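Local coordinates for odorant-binding protein 47 (Anopheles gambiae, PDB 3PM2), which binds hydrophobic odorants such as indole, menthol and citronellal and is thought to carry them through the aqueous fluid around olfactory sensory dendrites, at residues C59-T64 and P132-I137; I72-L77 and D98-C103. All coordinates share one frame; numbering follows the deposited sequence.

From the N terminus, helix 27-44 comes first and is joined to helix 55-63 by the Cys33-Cys59 disulfide. The chain then passes through the two short antiparallel strands 67-68 and 71-72 and enters helix 74-85. Interaction 2 closes the first and smaller loop, when helix 92-109 comes back against the start of helix 74-85. Helix 111-118 follows, and interaction 1 closes the wider loop as the start of helix 133-147 reaches the end of helix 55-63; interaction 2 is therefore nested within it. The two contacts touch through Ile72, whose CD1 packs against Met61 and Ser134, and through Ile137 beside Cys103. The Cys103-Cys140 disulfide also joins helix 92-109 of interaction 2 to helix 133-147 of interaction 1.

Interaction 1: residues C59-T64 and P132-I137; sequences CVMNST and PISGTI
Met61 reaches out from helix 55-63 and lays the first part of its side chain against Ser134, near the start of helix 133-147. The CB and CG methylenes of Met61 lie against the CB and hydroxyl of Ser134, with Met61 CG 3.5 Å from Ser134 OG, so the hydroxyl meets hydrocarbon here and makes no hydrogen bond across the contact. Both side chains set out toward the other helix, and the backbones come close: the CA atoms of Met61 and Ser134 are 6.4 Å apart. Beyond CG the methionine bends at chi2 (-67°), then runs on nearly straight through the sulfur (chi3 -165°), which brings its terminal methyl past Ser134 to the next turn. There Met61 CE lies 3.9 Å from Ser134 O and 4.1 Å from Ile137 CG2. Met61 and Ile137 cross at about a right angle, and the isoleucine offers its CG2 branch while its CG1 arm turns elsewhere. Tyr67 covers Met61 and Ser134 from strand 67-68, and Phe104 of helix 92-109 lies against Ile137. All three touching residues are buried, and the contact is a small helix-helix packing in the interior of the largely helical, disulfide-linked odorant-binding protein fold of the PBP/GOBP family.

Interaction 2: residues I72-L77 and D98-C103; sequences IDREAL and DAIDGC
Arg74, in the first turn of helix 74-85, reaches across to helix 92-109 and forms a salt bridge with Asp101. Two residues earlier, Ile72 ends strand 71-72 and packs on Phe104 of helix 92-109. Asp73 is the N-cap: Asp73 OD1 accepts from Ala76 N at 3.0 Å, met from above the carboxylate plane. Arg74 itself is fully extended, with CG anti to the backbone N (chi1 -177°), and this length carries its guanidinium to the far helix. The bond from Arg74 NH2 to Asp101 OD1 is 2.9 Å long and almost straight (176°). It lies in the guanidinium plane and uses the anti lone pair of the carboxylate oxygen, although the two groups are turned 55° apart. A water adds a second link between the two residues, accepting from Arg74 NH1 at 2.8 Å and donating to both Asp101 O and Asp101 OD1. Further back, Arg74 NE rests 3.8 Å from Ile100 CG2. One turn on, Leu77 supplies the apolar half: Leu77 CD2 packs 3.9 Å from Ile100 CG1, the two side chains running past each other in opposite directions. Around this pair, Met61 of helix 55-63 touches Leu77 and Met141 of helix 133-147 touches Ile100.

Interaction 1: residues C59-T64 and P132-I137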
loop_
_atom_site.group_PDB
_atom_site.type_symbol
_atom_site.label_atom_id
_atom_site.label_comp_id
_atom_site.label_asym_id
_atom_site.label_seq_id
_atom_site.Cartn_x
_atom_site.Cartn_y
_atom_site.Cartn_z
ATOM N N CYS A 59 -5.828 -6.437 -6.763
ATOM C CA CYS A 59 -5.332 -6.732 -8.112
ATOM C C CYS A 59 -3.830 -7.105 -8.049
ATOM O O CYS A 59 -3.419 -8.115 -8.641
ATOM C CB CYS A 59 -5.587 -5.538 -9.035
ATOM S SG CYS A 59 -4.912 -5.724 -10.708
ATOM N N VAL A 60 -3.020 -6.293 -7.303
ATOM C CA VAL A 60 -1.592 -6.499 -7.115
ATOM C C VAL A 60 -1.375 -7.843 -6.421
ATOM O O VAL A 60 -0.522 -8.621 -6.839
ATOM C CB VAL A 60 -0.938 -5.340 -6.315
ATOM C CG1 VAL A 60 0.472 -5.714 -5.867
ATOM C CG2 VAL A 60 -0.906 -4.038 -7.126
ATOM N N MET A 61 -2.141 -8.111 -5.381
ATOM C CA MET A 61 -2.009 -9.366 -4.613
ATOM C C MET A 61 -2.388 -10.574 -5.451
ATOM O O MET A 61 -1.678 -11.575 -5.424
ATOM C CB MET A 61 -2.782 -9.293 -3.300
ATOM C CG MET A 61 -2.229 -8.243 -2.331
ATOM S SD MET A 61 -0.597 -8.665 -1.715
ATOM C CE MET A 61 -0.462 -7.538 -0.314
ATOM N N ASN A 62 -3.427 -10.430 -6.289
ATOM C CA ASN A 62 -3.833 -11.491 -7.225
ATOM C C ASN A 62 -2.761 -11.698 -8.304
ATOM O O ASN A 62 -2.527 -12.847 -8.710
ATOM C CB ASN A 62 -5.213 -11.202 -7.852
ATOM C CG ASN A 62 -6.395 -11.562 -6.959
ATOM O OD1 ASN A 62 -6.349 -12.501 -6.152
ATOM N ND2 ASN A 62 -7.516 -10.880 -7.143
ATOM N N SER A 63 -2.065 -10.612 -8.736
ATOM C CA SER A 63 -1.031 -10.762 -9.772
ATOM C C SER A 63 0.141 -11.625 -9.288
ATOM O O SER A 63 0.835 -12.209 -10.105
ATOM C CB SER A 63 -0.538 -9.405 -10.281
ATOM O OG SER A 63 0.441 -8.832 -9.428
ATOM N N THR A 64 0.342 -11.703 -7.961
ATOM C CA THR A 64 1.429 -12.463 -7.323
ATOM C C THR A 64 0.940 -13.694 -6.558
ATOM O O THR A 64 1.718 -14.264 -5.791
ATOM C CB THR A 64 2.212 -11.531 -6.393
ATOM O OG1 THR A 64 1.279 -10.795 -5.592
ATOM C CG2 THR A 64 3.106 -10.581 -7.150
ATOM N N PRO A 132 -10.786 -5.841 2.165
ATOM C CA PRO A 132 -9.791 -4.822 2.553
ATOM C C PRO A 132 -8.404 -5.351 2.927
ATOM O O PRO A 132 -7.483 -4.539 3.035
ATOM C CB PRO A 132 -10.436 -4.131 3.759
ATOM C CG PRO A 132 -11.891 -4.495 3.713
ATOM C CD PRO A 132 -11.910 -5.888 3.120
ATOM N N ILE A 133 -8.237 -6.662 3.156
ATOM C CA ILE A 133 -6.913 -7.157 3.601
ATOM C C ILE A 133 -5.758 -6.748 2.674
ATOM O O ILE A 133 -4.701 -6.323 3.169
ATOM C CB ILE A 133 -6.874 -8.678 3.941
ATOM C CG1 ILE A 133 -5.627 -9.067 4.776
ATOM C CG2 ILE A 133 -6.990 -9.557 2.701
ATOM C CD1 ILE A 133 -5.425 -8.302 6.150
ATOM N N SER A 134 -5.937 -6.890 1.353
ATOM C CA SER A 134 -4.822 -6.574 0.439
ATOM C C SER A 134 -4.319 -5.128 0.594
ATOM O O SER A 134 -3.113 -4.909 0.696
ATOM C CB SER A 134 -5.206 -6.862 -1.004
ATOM O OG SER A 134 -5.494 -8.235 -1.213
ATOM N N GLY A 135 -5.248 -4.174 0.607
ATOM C CA GLY A 135 -4.921 -2.761 0.759
ATOM C C GLY A 135 -4.353 -2.454 2.137
ATOM O O GLY A 135 -3.433 -1.646 2.259
ATOM N N THR A 136 -4.893 -3.093 3.183
ATOM C CA THR A 136 -4.393 -2.873 4.560
ATOM C C THR A 136 -2.893 -3.184 4.601
ATOM O O THR A 136 -2.112 -2.359 5.071
ATOM C CB THR A 136 -5.171 -3.742 5.547
ATOM O OG1 THR A 136 -6.563 -3.416 5.421
ATOM C CG2 THR A 136 -4.715 -3.541 6.979
ATOM N N ILE A 137 -2.497 -4.346 4.060
ATOM C CA ILE A 137 -1.094 -4.772 4.055
ATOM C C ILE A 137 -0.241 -3.914 3.154
ATOM O O ILE A 137 0.813 -3.394 3.588
ATOM C CB ILE A 137 -0.951 -6.300 3.736
ATOM C CG1 ILE A 137 -1.698 -7.190 4.790
ATOM C CG2 ILE A 137 0.536 -6.729 3.621
ATOM C CD1 ILE A 137 -1.120 -7.133 6.248
#

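Interaction 2: residues I72-L77 and D98-C103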
loop_
_atom_site.group_PDB
_atom_site.type_symbol
_atom_site.label_atom_id
_atom_site.label_comp_id
_atom_site.label_asym_id
_atom_site.label_seq_id
_atom_site.Cartn_x
_atom_site.Cartn_y
_atom_site.Cartn_z
ATOM N N ILE A 72 -3.880 -13.133 3.185
ATOM C CA ILE A 72 -2.630 -12.850 2.465
ATOM C C ILE A 72 -1.595 -13.879 2.903
ATOM O O ILE A 72 -1.472 -14.155 4.094
ATOM C CB ILE A 72 -2.136 -11.384 2.673
ATOM C CG1 ILE A 72 -3.163 -10.330 2.157
ATOM C CG2 ILE A 72 -0.709 -11.170 2.095
ATOM C CD1 ILE A 72 -3.412 -10.308 0.560
ATOM N N ASP A 73 -0.882 -14.482 1.936
ATOM C CA ASP A 73 0.133 -15.494 2.222
ATOM C C ASP A 73 1.388 -14.773 2.701
ATOM O O ASP A 73 2.168 -14.277 1.884
ATOM C CB ASP A 73 0.390 -16.331 0.953
ATOM C CG ASP A 73 1.419 -17.451 1.060
ATOM O OD1 ASP A 73 2.224 -17.439 2.024
ATOM O OD2 ASP A 73 1.470 -18.292 0.144
ATOM N N ARG A 74 1.561 -14.678 4.026
ATOM C CA ARG A 74 2.711 -13.985 4.616
ATOM C C ARG A 74 4.074 -14.579 4.206
ATOM O O ARG A 74 5.018 -13.833 3.962
ATOM C CB ARG A 74 2.576 -13.908 6.152
ATOM C CG ARG A 74 3.712 -13.136 6.795
ATOM C CD ARG A 74 3.484 -12.940 8.265
ATOM N NE ARG A 74 4.665 -12.339 8.864
ATOM C CZ ARG A 74 4.687 -11.778 10.061
ATOM N NH1 ARG A 74 3.582 -11.734 10.805
ATOM N NH2 ARG A 74 5.808 -11.254 10.528
ATOM N N GLU A 75 4.169 -15.910 4.105
ATOM C CA GLU A 75 5.420 -16.582 3.734
ATOM C C GLU A 75 5.852 -16.175 2.323
ATOM O O GLU A 75 6.964 -15.683 2.147
ATOM C CB GLU A 75 5.296 -18.108 3.883
ATOM C CG GLU A 75 5.150 -18.582 5.330
ATOM C CD GLU A 75 3.872 -18.173 6.055
ATOM O OE1 GLU A 75 2.800 -18.111 5.402
ATOM O OE2 GLU A 75 3.957 -17.850 7.263
ATOM N N ALA A 76 4.943 -16.299 1.344
ATOM C CA ALA A 76 5.217 -15.931 -0.036
ATOM C C ALA A 76 5.444 -14.427 -0.182
ATOM O O ALA A 76 6.323 -14.029 -0.946
ATOM C CB ALA A 76 4.090 -16.395 -0.942
ATOM N N LEU A 77 4.674 -13.584 0.565
ATOM C CA LEU A 77 4.862 -12.135 0.502
ATOM C C LEU A 77 6.264 -11.762 0.994
ATOM O O LEU A 77 6.924 -10.918 0.384
ATOM C CB LEU A 77 3.778 -11.401 1.323
ATOM C CG LEU A 77 3.956 -9.882 1.456
ATOM C CD1 LEU A 77 2.626 -9.202 1.441
ATOM C CD2 LEU A 77 4.685 -9.531 2.757
ATOM N N ASP A 98 10.861 -6.132 9.754
ATOM C CA ASP A 98 10.150 -5.376 10.781
ATOM C C ASP A 98 8.849 -4.781 10.217
ATOM O O ASP A 98 7.819 -4.834 10.893
ATOM C CB ASP A 98 11.032 -4.254 11.372
ATOM C CG ASP A 98 12.186 -4.699 12.283
ATOM O OD1 ASP A 98 12.376 -5.932 12.460
ATOM O OD2 ASP A 98 12.905 -3.811 12.811
ATOM N N ALA A 99 8.900 -4.235 8.980
ATOM C CA ALA A 99 7.730 -3.634 8.324
ATOM C C ALA A 99 6.613 -4.679 8.131
ATOM O O ALA A 99 5.472 -4.397 8.472
ATOM C CB ALA A 99 8.134 -3.044 6.987
ATOM N N ILE A 100 6.966 -5.896 7.681
ATOM C CA ILE A 100 6.007 -6.994 7.482
ATOM C C ILE A 100 5.362 -7.391 8.815
ATOM O O ILE A 100 4.138 -7.521 8.890
ATOM C CB ILE A 100 6.650 -8.198 6.745
ATOM C CG1 ILE A 100 7.087 -7.828 5.316
ATOM C CG2 ILE A 100 5.683 -9.410 6.728
ATOM C CD1 ILE A 100 8.051 -8.831 4.670
ATOM N N ASP A 101 6.176 -7.533 9.862
ATOM C CA ASP A 101 5.679 -7.900 11.189
ATOM C C ASP A 101 4.679 -6.853 11.702
ATOM O O ASP A 101 3.597 -7.211 12.158
ATOM C CB ASP A 101 6.840 -8.085 12.172
ATOM C CG ASP A 101 6.459 -8.921 13.366
ATOM O OD1 ASP A 101 5.977 -10.075 13.161
ATOM O OD2 ASP A 101 6.619 -8.431 14.506
ATOM N N GLY A 102 5.044 -5.583 11.598
ATOM C CA GLY A 102 4.201 -4.484 12.067
ATOM C C GLY A 102 2.897 -4.346 11.310
ATOM O O GLY A 102 1.871 -4.019 11.915
ATOM N N CYS A 103 2.929 -4.588 9.988
ATOM C CA CYS A 103 1.737 -4.477 9.131
ATOM C C CYS A 103 0.752 -5.598 9.359
ATOM O O CYS A 103 -0.448 -5.336 9.453
ATOM C CB CYS A 103 2.118 -4.320 7.660
ATOM S SG CYS A 103 2.997 -2.767 7.319
HETATM O O HOH W 1 2.997 -9.922 12.850
#